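Long-range contacts in iron-chelator utilization protein (Thermobifida fusca TM51, PDB 4YHB), which binds FAD and probably uses the reduced flavin to convert the ferric iron of siderophores to the ferrous form, so that the metal can be released: residues 146-151 with 254-259; 8-13 with 133-138; 41-46 with 97-102. One frame throughout, in Å; residues are numbered along the deposited sequence.

Contact 1. Residues 146-151 with 254-259; sequences LADETA and GYWRRG. With FAD (flavin-adenine dinucleotide), chain C.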
loop_
_atom_site.group_PDB
_atom_site.type_symbol
_atom_site.label_atom_id
_atom_site.label_comp_id
_atom_site.label_asym_id
_atom_site.label_seq_id
_atom_site.Cartn_x
_atom_site.Cartn_y
_atom_site.Cartn_z
ATOM N N LEU A 146 -5.525 -8.656 6.275
ATOM C CA LEU A 146 -4.666 -8.290 7.394
ATOM C C LEU A 146 -3.683 -7.223 6.919
ATOM O O LEU A 146 -3.113 -7.326 5.822
ATOM C CB LEU A 146 -3.928 -9.515 7.942
ATOM C CG LEU A 146 -4.825 -10.696 8.337
ATOM C CD1 LEU A 146 -4.709 -11.812 7.322
ATOM C CD2 LEU A 146 -4.472 -11.202 9.721
ATOM N N ALA A 147 -3.503 -6.175 7.715
ATOM C CA ALA A 147 -2.642 -5.079 7.289
ATOM C C ALA A 147 -2.199 -4.245 8.473
ATOM O O ALA A 147 -3.000 -3.954 9.357
ATOM C CB ALA A 147 -3.369 -4.188 6.263
ATOM N N ASP A 148 -0.922 -3.866 8.500
ATOM C CA ASP A 148 -0.503 -2.789 9.393
ATOM C C ASP A 148 -0.646 -1.489 8.594
ATOM O O ASP A 148 -1.186 -1.521 7.486
ATOM C CB ASP A 148 0.919 -3.036 9.947
ATOM C CG ASP A 148 2.048 -2.778 8.930
ATOM O OD1 ASP A 148 1.816 -2.495 7.727
ATOM O OD2 ASP A 148 3.213 -2.870 9.371
ATOM N N GLU A 149 -0.179 -0.353 9.112
ATOM C CA GLU A 149 -0.525 0.922 8.472
ATOM C C GLU A 149 0.065 1.103 7.053
ATOM O O GLU A 149 -0.488 1.853 6.251
ATOM C CB GLU A 149 -0.112 2.106 9.364
ATOM C CG GLU A 149 1.338 2.071 9.860
ATOM C CD GLU A 149 1.472 1.446 11.254
ATOM O OE1 GLU A 149 0.885 0.374 11.487
ATOM O OE2 GLU A 149 2.163 2.038 12.119
ATOM N N THR A 150 1.157 0.422 6.730
ATOM C CA THR A 150 1.747 0.567 5.385
ATOM C C THR A 150 0.911 -0.118 4.317
ATOM O O THR A 150 0.943 0.270 3.141
ATOM C CB THR A 150 3.171 -0.015 5.292
ATOM O OG1 THR A 150 3.139 -1.430 5.542
ATOM C CG2 THR A 150 4.107 0.667 6.275
ATOM N N ALA A 151 0.166 -1.139 4.738
ATOM C CA ALA A 151 -0.658 -1.919 3.838
ATOM C C ALA A 151 -2.137 -1.571 3.954
ATOM O O ALA A 151 -2.952 -2.061 3.180
ATOM C CB ALA A 151 -0.439 -3.395 4.089
ATOM N N GLY A 254 5.294 -8.572 2.026
ATOM C CA GLY A 254 6.043 -7.733 2.941
ATOM C C GLY A 254 6.318 -6.363 2.342
ATOM O O GLY A 254 7.054 -6.256 1.359
ATOM N N TYR A 255 5.760 -5.316 2.956
ATOM C CA TYR A 255 5.859 -3.950 2.430
ATOM C C TYR A 255 7.066 -3.175 2.969
ATOM O O TYR A 255 7.544 -2.216 2.366
ATOM C CB TYR A 255 4.567 -3.182 2.744
ATOM C CG TYR A 255 3.470 -3.402 1.719
ATOM C CD1 TYR A 255 3.547 -4.443 0.797
ATOM C CD2 TYR A 255 2.382 -2.543 1.643
ATOM C CE1 TYR A 255 2.554 -4.637 -0.156
ATOM C CE2 TYR A 255 1.377 -2.735 0.689
ATOM C CZ TYR A 255 1.469 -3.782 -0.196
ATOM O OH TYR A 255 0.486 -3.969 -1.139
ATOM N N TRP A 256 7.555 -3.611 4.116
ATOM C CA TRP A 256 8.698 -2.998 4.742
ATOM C C TRP A 256 9.258 -3.969 5.771
ATOM O O TRP A 256 8.647 -4.997 6.057
ATOM C CB TRP A 256 8.314 -1.677 5.411
ATOM C CG TRP A 256 7.494 -1.835 6.681
ATOM C CD1 TRP A 256 6.186 -2.212 6.776
ATOM C CD2 TRP A 256 7.942 -1.591 8.017
ATOM N NE1 TRP A 256 5.785 -2.222 8.102
ATOM C CE2 TRP A 256 6.847 -1.839 8.880
ATOM C CE3 TRP A 256 9.159 -1.180 8.570
ATOM C CZ2 TRP A 256 6.940 -1.690 10.260
ATOM C CZ3 TRP A 256 9.246 -1.026 9.946
ATOM C CH2 TRP A 256 8.146 -1.289 10.773
ATOM N N ARG A 257 10.424 -3.642 6.307
ATOM C CA ARG A 257 11.074 -4.489 7.304
ATOM C C ARG A 257 11.911 -3.619 8.227
ATOM O O ARG A 257 12.675 -2.775 7.748
ATOM C CB ARG A 257 11.946 -5.554 6.612
ATOM C CG ARG A 257 12.555 -6.566 7.584
ATOM C CD ARG A 257 13.228 -7.715 6.846
ATOM N NE ARG A 257 13.735 -8.707 7.789
ATOM C CZ ARG A 257 14.885 -9.353 7.640
ATOM N NH1 ARG A 257 15.649 -9.103 6.584
ATOM N NH2 ARG A 257 15.269 -10.243 8.546
ATOM N N ARG A 258 11.770 -3.811 9.542
ATOM C CA ARG A 258 12.559 -3.060 10.516
ATOM C C ARG A 258 14.044 -3.219 10.254
ATOM O O ARG A 258 14.520 -4.332 10.021
ATOM C CB ARG A 258 12.257 -3.523 11.955
ATOM C CG ARG A 258 10.859 -3.227 12.434
ATOM C CD ARG A 258 10.636 -3.776 13.849
ATOM N NE ARG A 258 11.699 -3.374 14.761
ATOM C CZ ARG A 258 12.602 -4.212 15.262
ATOM N NH1 ARG A 258 12.558 -5.502 14.948
ATOM N NH2 ARG A 258 13.545 -3.763 16.086
ATOM N N GLY A 259 14.765 -2.101 10.294
ATOM C CA GLY A 259 16.203 -2.092 10.088
ATOM C C GLY A 259 16.609 -2.136 8.626
ATOM O O GLY A 259 17.804 -2.147 8.311
HETATM P PA FAD C . 13.126 3.942 4.598
HETATM O O1A FAD C . 14.360 4.752 4.176
HETATM O O2A FAD C . 12.750 2.852 3.524
HETATM O O5B FAD C . 13.512 3.109 5.921
HETATM C C5B FAD C . 14.224 3.706 6.943
HETATM C C4B FAD C . 13.900 2.998 8.273
HETATM O O4B FAD C . 12.580 3.228 8.684
HETATM C C3B FAD C . 14.070 1.539 8.204
HETATM O O3B FAD C . 14.621 1.153 9.421
HETATM C C2B FAD C . 12.746 1.033 8.067
HETATM O O2B FAD C . 12.542 -0.240 8.668
HETATM C C1B FAD C . 11.923 2.009 8.796
HETATM N N9A FAD C . 10.565 2.177 8.296
HETATM C C8A FAD C . 10.172 2.199 7.004
HETATM N N7A FAD C . 8.846 2.395 6.962
HETATM C C5A FAD C . 8.404 2.538 8.233
HETATM C C6A FAD C . 7.153 2.759 8.808
HETATM N N6A FAD C . 6.009 2.909 7.979
HETATM N N1A FAD C . 7.042 2.841 10.145
HETATM C C2A FAD C . 8.126 2.708 10.939
HETATM N N3A FAD C . 9.339 2.496 10.420
HETATM C C4A FAD C . 9.494 2.394 9.081
HETATM N N1 FAD C . 3.796 2.871 2.873
HETATM C C2 FAD C . 2.894 3.827 3.103
HETATM O O2 FAD C . 3.042 4.589 4.046
HETATM N N3 FAD C . 1.823 3.925 2.256
HETATM C C4 FAD C . 1.660 3.088 1.209
HETATM O O4 FAD C . 0.685 3.233 0.485
HETATM C C4X FAD C . 2.583 2.073 0.952
HETATM N N5 FAD C . 2.464 1.183 -0.100
HETATM C C5X FAD C . 3.412 0.238 -0.297
HETATM C C6 FAD C . 3.301 -0.659 -1.365
HETATM C C7 FAD C . 4.168 -1.536 -1.559
HETATM C C7M FAD C . 3.933 -2.464 -2.766
HETATM C C8 FAD C . 5.196 -1.732 -0.891
HETATM C C8M FAD C . 6.203 -2.815 -1.158
HETATM C C9 FAD C . 5.459 -0.939 0.193
HETATM C C9A FAD C . 4.555 0.205 0.650
HETATM N N10 FAD C . 4.639 1.060 1.656
HETATM C C10 FAD C . 3.683 1.997 1.840
HETATM C "C1'" FAD C . 5.783 0.978 2.591
HETATM C "C2'" FAD C . 6.887 1.929 2.247
HETATM O "O2'" FAD C . 7.375 1.635 0.998
HETATM C "C3'" FAD C . 8.001 1.797 3.344
HETATM O "O3'" FAD C . 7.395 2.042 4.574
HETATM C "C4'" FAD C . 9.240 2.618 3.107
HETATM O "O4'" FAD C . 10.286 2.091 3.806
HETATM C "C5'" FAD C . 9.096 4.084 3.550
HETATM O "O5'" FAD C . 10.095 4.921 3.021
HETATM P P FAD C . 10.995 5.687 4.070
HETATM O O1P FAD C . 11.990 6.437 3.156
HETATM O O2P FAD C . 9.979 6.382 5.016
HETATM O O3P FAD C . 12.021 5.006 5.060
#
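Trp256 and Asp148 are tied by a nearly straight hydrogen bond: the N-H of Trp256 NE1 is donated to OD2 of Asp148 at 2.9 Å, with 171° at the hydrogen. The oxygen lies in the plane of the indole and uses its syn lone pair, with carboxylate and ring only 24° from coplanar. Tryptophan suits the place because it has a wide face as well as a donor at its rim: over that face lies the FAD adenine, whose C5A stands 3.8 Å above the plane of Trp256. Its neighbour Tyr255 carries the other end of the cofactor, with FAD C7 of the isoalloxazine 3.5 Å above the centre of the phenol ring. Backbone adds one more grip, since O2B of FAD donates to Arg257 O at 2.7 Å. Both segments run off the C-terminal ends of strands 142-147 and 250-256 in the five-stranded parallel sheet of the NAD-ferredoxin-type domain, with strand 221-226 between them. Thr150 fills the angle between the two aromatic residues; its OG1 meets CD1 of Trp256 at 3.4 Å, while its carbonyl O lies at the edge of the Tyr255 ring. Small Ala151 sets its CB 3.8 Å from CD2 of Tyr255. Asp148 is the second shell to FAD: its CG sits between the backbone N and the carbonyl carbon (chi1 75°), and while OD2 holds Trp256, OD1 takes the Thr150 hydroxyl on its syn side (OG1 at 2.8 Å). The Thr150 backbone N meets OD1 from above the carboxylate plane, closing an Asx turn. Farther out, Pro201 packs on Trp256.

Contact 2. Residues 8-13 with 133-138; sequences RTVEMY and GTVYYP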
loop_
_atom_site.group_PDB
_atom_site.type_symbol
_atom_site.label_atom_id
_atom_site.label_comp_id
_atom_site.label_asym_id
_atom_site.label_seq_id
_atom_site.Cartn_x
_atom_site.Cartn_y
_atom_site.Cartn_z
ATOM N N ARG A 8 -6.080 -15.829 -11.926
ATOM C CA ARG A 8 -5.167 -14.744 -11.585
ATOM C C ARG A 8 -4.410 -14.253 -12.814
ATOM O O ARG A 8 -3.776 -15.050 -13.504
ATOM C CB ARG A 8 -4.184 -15.206 -10.521
ATOM C CG ARG A 8 -3.258 -14.123 -10.035
ATOM C CD ARG A 8 -2.088 -14.715 -9.292
ATOM N NE ARG A 8 -1.359 -13.693 -8.552
ATOM C CZ ARG A 8 -0.194 -13.192 -8.939
ATOM N NH1 ARG A 8 0.363 -13.624 -10.060
ATOM N NH2 ARG A 8 0.411 -12.259 -8.210
ATOM N N THR A 9 -4.464 -12.950 -13.084
ATOM C CA THR A 9 -3.908 -12.420 -14.325
ATOM C C THR A 9 -3.117 -11.116 -14.160
ATOM O O THR A 9 -3.595 -10.143 -13.565
ATOM C CB THR A 9 -5.027 -12.174 -15.352
ATOM O OG1 THR A 9 -5.896 -13.318 -15.398
ATOM C CG2 THR A 9 -4.433 -11.918 -16.732
ATOM N N VAL A 10 -1.910 -11.101 -14.715
ATOM C CA VAL A 10 -1.067 -9.915 -14.705
ATOM C C VAL A 10 -1.167 -9.155 -16.021
ATOM O O VAL A 10 -1.132 -9.745 -17.102
ATOM C CB VAL A 10 0.405 -10.281 -14.449
ATOM C CG1 VAL A 10 1.299 -9.057 -14.590
ATOM C CG2 VAL A 10 0.558 -10.918 -13.088
ATOM N N GLU A 11 -1.311 -7.839 -15.924
ATOM C CA GLU A 11 -1.251 -6.969 -17.084
ATOM C C GLU A 11 -0.166 -5.913 -16.885
ATOM O O GLU A 11 -0.129 -5.237 -15.859
ATOM C CB GLU A 11 -2.605 -6.305 -17.335
ATOM C CG GLU A 11 -2.543 -5.195 -18.366
ATOM C CD GLU A 11 -3.889 -4.546 -18.635
ATOM O OE1 GLU A 11 -4.844 -4.792 -17.869
ATOM O OE2 GLU A 11 -3.992 -3.784 -19.625
ATOM N N MET A 12 0.721 -5.769 -17.860
ATOM C CA MET A 12 1.769 -4.762 -17.771
ATOM C C MET A 12 1.286 -3.408 -18.273
ATOM O O MET A 12 0.459 -3.322 -19.182
ATOM C CB MET A 12 3.012 -5.201 -18.553
ATOM C CG MET A 12 3.547 -6.562 -18.141
ATOM S SD MET A 12 4.057 -6.646 -16.408
ATOM C CE MET A 12 5.510 -5.599 -16.430
ATOM N N TYR A 13 1.795 -2.351 -17.653
ATOM C CA TYR A 13 1.589 -0.985 -18.121
ATOM C C TYR A 13 2.876 -0.478 -18.739
ATOM O O TYR A 13 3.966 -0.840 -18.280
ATOM C CB TYR A 13 1.213 -0.041 -16.982
ATOM C CG TYR A 13 -0.071 -0.322 -16.246
ATOM C CD1 TYR A 13 -0.175 -0.023 -14.894
ATOM C CD2 TYR A 13 -1.194 -0.817 -16.902
ATOM C CE1 TYR A 13 -1.347 -0.242 -14.204
ATOM C CE2 TYR A 13 -2.379 -1.042 -16.220
ATOM C CZ TYR A 13 -2.446 -0.747 -14.866
ATOM O OH TYR A 13 -3.604 -0.956 -14.167
ATOM N N GLY A 133 2.630 -2.375 -13.600
ATOM C CA GLY A 133 1.526 -3.167 -14.099
ATOM C C GLY A 133 0.499 -3.389 -13.007
ATOM O O GLY A 133 0.458 -2.650 -12.023
ATOM N N THR A 134 -0.339 -4.401 -13.182
ATOM C CA THR A 134 -1.478 -4.609 -12.290
ATOM C C THR A 134 -1.823 -6.095 -12.254
ATOM O O THR A 134 -1.538 -6.832 -13.206
ATOM C CB THR A 134 -2.716 -3.770 -12.729
ATOM O OG1 THR A 134 -3.747 -3.826 -11.725
ATOM C CG2 THR A 134 -3.279 -4.264 -14.064
ATOM N N VAL A 135 -2.406 -6.539 -11.141
ATOM C CA VAL A 135 -2.764 -7.947 -10.982
ATOM C C VAL A 135 -4.253 -8.110 -10.719
ATOM O O VAL A 135 -4.783 -7.571 -9.736
ATOM C CB VAL A 135 -1.979 -8.603 -9.834
ATOM C CG1 VAL A 135 -2.289 -10.093 -9.772
ATOM C CG2 VAL A 135 -0.492 -8.365 -10.008
ATOM N N TYR A 136 -4.925 -8.846 -11.603
ATOM C CA TYR A 136 -6.341 -9.156 -11.446
ATOM C C TYR A 136 -6.534 -10.475 -10.708
ATOM O O TYR A 136 -5.780 -11.428 -10.913
ATOM C CB TYR A 136 -7.044 -9.253 -12.804
ATOM C CG TYR A 136 -7.098 -7.985 -13.615
ATOM C CD1 TYR A 136 -8.206 -7.152 -13.564
ATOM C CD2 TYR A 136 -6.053 -7.638 -14.464
ATOM C CE1 TYR A 136 -8.262 -5.995 -14.327
ATOM C CE2 TYR A 136 -6.101 -6.485 -15.223
ATOM C CZ TYR A 136 -7.208 -5.674 -15.155
ATOM O OH TYR A 136 -7.259 -4.533 -15.910
ATOM N N TYR A 137 -7.561 -10.533 -9.868
ATOM C CA TYR A 137 -7.919 -11.776 -9.186
ATOM C C TYR A 137 -9.360 -12.164 -9.489
ATOM O O TYR A 137 -10.209 -11.294 -9.696
ATOM C CB TYR A 137 -7.725 -11.641 -7.669
ATOM C CG TYR A 137 -6.285 -11.498 -7.240
ATOM C CD1 TYR A 137 -5.488 -12.616 -7.038
ATOM C CD2 TYR A 137 -5.723 -10.241 -7.027
ATOM C CE1 TYR A 137 -4.164 -12.489 -6.641
ATOM C CE2 TYR A 137 -4.408 -10.106 -6.628
ATOM C CZ TYR A 137 -3.632 -11.228 -6.441
ATOM O OH TYR A 137 -2.318 -11.092 -6.047
ATOM N N PRO A 138 -9.643 -13.478 -9.514
ATOM C CA PRO A 138 -11.031 -13.947 -9.593
ATOM C C PRO A 138 -11.798 -13.574 -8.329
ATOM O O PRO A 138 -11.190 -13.406 -7.269
ATOM C CB PRO A 138 -10.889 -15.468 -9.721
ATOM C CG PRO A 138 -9.559 -15.780 -9.119
ATOM C CD PRO A 138 -8.682 -14.593 -9.427
#
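The ring of Tyr13 lays one face over Gly133, whose CA is 4.1 Å from the ring centroid in a CH-pi contact. Tyr136 is met at its edge, in plane, by Thr9 O and by OE1 of Glu11, which accepts from the Tyr136 hydroxyl (OH to OE1 3.1 Å). The Arg8 guanidinium has CG1 of Val135 over one face, 3.6 Å above its plane, and CE1 of Tyr137 at its edge. CG of Arg8 lies anti to its backbone N (chi1 -176°), and the chain runs extended from there to NE. Behind these groups lies a two-stranded antiparallel ribbon, strands 9-12 and 133-136, with paired backbone bonds at Thr9-Tyr136 and Glu11-Thr134. Glycine suits position 133, because a CB there would clash with Glu11 O. Outside the ribbon, Asp48 binds the Tyr13 hydroxyl, Arg46 bridges to OE2 of Glu11, and Asp52 takes the hydroxyl of Thr134. An alanine at Tyr13 would probably leave Gly133 without its aromatic cover and Asp48 without its phenol partner. The chemistry is thus divided: backbone bonds set the register, while polar side chains fasten the face carrying Glu11 and Thr134 to the loop that holds Arg46 and Asp48.

Contact 3. Residues 41-46 with 97-102; sequences DIAGLR and KARLLT. Unlike the reference sequence in segment 97-102: Arg99 (reference Gly).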
loop_
_atom_site.group_PDB
_atom_site.type_symbol
_atom_site.label_atom_id
_atom_site.label_comp_id
_atom_site.label_asym_id
_atom_site.label_seq_id
_atom_site.Cartn_x
_atom_site.Cartn_y
_atom_site.Cartn_z
ATOM N N ASP A 41 1.456 15.667 -16.586
ATOM C CA ASP A 41 2.116 14.365 -16.768
ATOM C C ASP A 41 1.204 13.194 -16.394
ATOM O O ASP A 41 1.489 12.056 -16.759
ATOM C CB ASP A 41 3.419 14.256 -15.955
ATOM C CG ASP A 41 4.586 14.958 -16.610
ATOM O OD1 ASP A 41 4.397 15.486 -17.730
ATOM O OD2 ASP A 41 5.701 14.964 -16.024
ATOM N N ILE A 42 0.109 13.453 -15.682
ATOM C CA ILE A 42 -0.737 12.349 -15.219
ATOM C C ILE A 42 -1.491 11.691 -16.380
ATOM O O ILE A 42 -2.050 10.603 -16.229
ATOM C CB ILE A 42 -1.740 12.804 -14.130
ATOM C CG1 ILE A 42 -2.055 11.638 -13.183
ATOM C CG2 ILE A 42 -3.013 13.363 -14.736
ATOM C CD1 ILE A 42 -2.877 12.033 -11.972
ATOM N N ALA A 43 -1.482 12.337 -17.548
ATOM C CA ALA A 43 -2.049 11.736 -18.753
ATOM C C ALA A 43 -1.514 10.335 -19.002
ATOM O O ALA A 43 -0.303 10.089 -18.912
ATOM C CB ALA A 43 -1.769 12.621 -19.980
ATOM N N GLY A 44 -2.423 9.416 -19.310
ATOM C CA GLY A 44 -2.054 8.050 -19.627
ATOM C C GLY A 44 -1.884 7.152 -18.415
ATOM O O GLY A 44 -1.710 5.940 -18.550
ATOM N N LEU A 45 -1.910 7.734 -17.224
ATOM C CA LEU A 45 -1.763 6.922 -16.015
ATOM C C LEU A 45 -2.954 5.973 -15.874
ATOM O O LEU A 45 -4.091 6.366 -16.116
ATOM C CB LEU A 45 -1.624 7.814 -14.772
ATOM C CG LEU A 45 -1.386 7.115 -13.423
ATOM C CD1 LEU A 45 -0.037 6.423 -13.412
ATOM C CD2 LEU A 45 -1.488 8.113 -12.263
ATOM N N ARG A 46 -2.680 4.726 -15.499
ATOM C CA ARG A 46 -3.717 3.718 -15.262
ATOM C C ARG A 46 -3.568 3.041 -13.897
ATOM O O ARG A 46 -2.458 2.855 -13.408
ATOM C CB ARG A 46 -3.677 2.622 -16.332
ATOM C CG ARG A 46 -3.841 3.079 -17.765
ATOM C CD ARG A 46 -3.846 1.857 -18.680
ATOM N NE ARG A 46 -4.846 0.877 -18.250
ATOM C CZ ARG A 46 -4.906 -0.378 -18.686
ATOM N NH1 ARG A 46 -4.014 -0.821 -19.564
ATOM N NH2 ARG A 46 -5.857 -1.192 -18.239
ATOM N N LYS A 97 -10.920 11.431 -14.350
ATOM C CA LYS A 97 -11.568 12.661 -14.793
ATOM C C LYS A 97 -11.073 13.864 -13.994
ATOM O O LYS A 97 -10.846 14.932 -14.560
ATOM C CB LYS A 97 -13.094 12.553 -14.704
ATOM C CG LYS A 97 -13.800 13.860 -15.071
ATOM C CD LYS A 97 -15.318 13.751 -15.055
ATOM C CE LYS A 97 -15.879 13.830 -16.469
ATOM N NZ LYS A 97 -17.364 13.730 -16.488
ATOM N N ALA A 98 -10.885 13.689 -12.687
ATOM C CA ALA A 98 -10.296 14.735 -11.855
ATOM C C ALA A 98 -8.812 14.904 -12.164
ATOM O O ALA A 98 -8.212 15.938 -11.851
ATOM C CB ALA A 98 -10.497 14.416 -10.367
ATOM N N ARG A 99 -8.233 13.871 -12.777
ATOM C CA ARG A 99 -6.806 13.813 -13.090
ATOM C C ARG A 99 -5.986 13.976 -11.823
ATOM O O ARG A 99 -5.095 14.819 -11.753
ATOM C CB ARG A 99 -6.421 14.879 -14.121
ATOM C CG ARG A 99 -7.211 14.766 -15.411
ATOM C CD ARG A 99 -6.608 15.604 -16.535
ATOM N NE ARG A 99 -6.151 14.752 -17.630
ATOM C CZ ARG A 99 -4.911 14.737 -18.111
ATOM N NH1 ARG A 99 -3.982 15.546 -17.614
ATOM N NH2 ARG A 99 -4.605 13.915 -19.104
ATOM N N LEU A 100 -6.306 13.166 -10.821
ATOM C CA LEU A 100 -5.626 13.242 -9.531
ATOM C C LEU A 100 -5.251 11.851 -9.020
ATOM O O LEU A 100 -6.070 10.938 -9.049
ATOM C CB LEU A 100 -6.511 13.951 -8.500
ATOM C CG LEU A 100 -6.722 15.467 -8.558
ATOM C CD1 LEU A 100 -7.697 15.904 -7.453
ATOM C CD2 LEU A 100 -5.399 16.235 -8.451
ATOM N N LEU A 101 -4.008 11.705 -8.567
ATOM C CA LEU A 101 -3.512 10.470 -7.968
ATOM C C LEU A 101 -3.449 10.641 -6.462
ATOM O O LEU A 101 -2.742 11.523 -5.982
ATOM C CB LEU A 101 -2.123 10.122 -8.515
ATOM C CG LEU A 101 -1.302 9.071 -7.765
ATOM C CD1 LEU A 101 -2.040 7.737 -7.720
ATOM C CD2 LEU A 101 0.104 8.907 -8.380
ATOM N N THR A 102 -4.174 9.797 -5.724
ATOM C CA THR A 102 -4.191 9.884 -4.267
ATOM C C THR A 102 -3.260 8.849 -3.630
ATOM O O THR A 102 -3.299 7.658 -3.971
ATOM C CB THR A 102 -5.609 9.694 -3.702
ATOM O OG1 THR A 102 -6.466 10.696 -4.250
ATOM C CG2 THR A 102 -5.605 9.822 -2.174
#
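Ile42 meets the other segment with both of its methyl groups, and each finds a different kind of surface. CD1 rests on the backbone where the strand begins, 3.6 Å from Arg99 O, and 4.0 Å from CB of Leu101. CG2 lies over one face of the Arg99 guanidinium, 3.7 Å from NH1. A branched residue suits the place because one side chain can reach strand and arginine together: CG1 is anti to the backbone N (chi1 -150°) with CG2 in the crowded position, and CD1 continues extended from CG1 (chi2 172°). Arg99, where the reference sequence has glycine, runs past Ile42 in the opposite direction. Its chain is bent at chi3 (116°). NH2 at its end lies 3.2 Å from CB of Ala43, the methyl lying near the guanidinium plane at its edge. The backbone of Arg99 has a left-handed conformation and forms with Leu100 a G1 beta bulge facing Asp95, where strand 86-95 turns back into strand 100-106 of the six-stranded antiparallel barrel. The buried Leu101 completes the contact: its CD2 is 4.3 Å from CD2 of Leu45, and Phe94 of the adjacent strand packs on Ile42 and Leu45. A type II turn brings Ile42 and Leu45 to the same side, closed by Leu45 N to Ile42 O at 3.0 Å, and Gly44 suits its positive phi. Since the two segments share neither a hydrogen bond nor a salt bridge, their attachment rests on van der Waals packing, apolar around Ile42, Leu45 and Leu101; the guanidinium face of Arg99, where no N-H points, can lie against a methyl.

How the contacts relate
Along the chain the order is 8-13, 41-46, 97-102, 133-138, 146-151 and 254-259, so contact 3 falls wholly between the two halves of contact 2, and contact 1 follows both. Contacts 2 and 3 have centres about 19 Å apart and touch directly through Arg46, which fastens the ribbon of contact 2 to a loop of the barrel. Contact 1 stands apart in the parallel-sheet domain, its centre about 22 Å from that of contact 2 and 26 Å from that of contact 3. Strand 133-136 leads directly into strand 142-147, joining barrel side to sheet domain. FAD, held at contact 1, is also hydrogen-bonded to Asp88 and Asp104 of barrel strands, so the cofactor bridges the two domains.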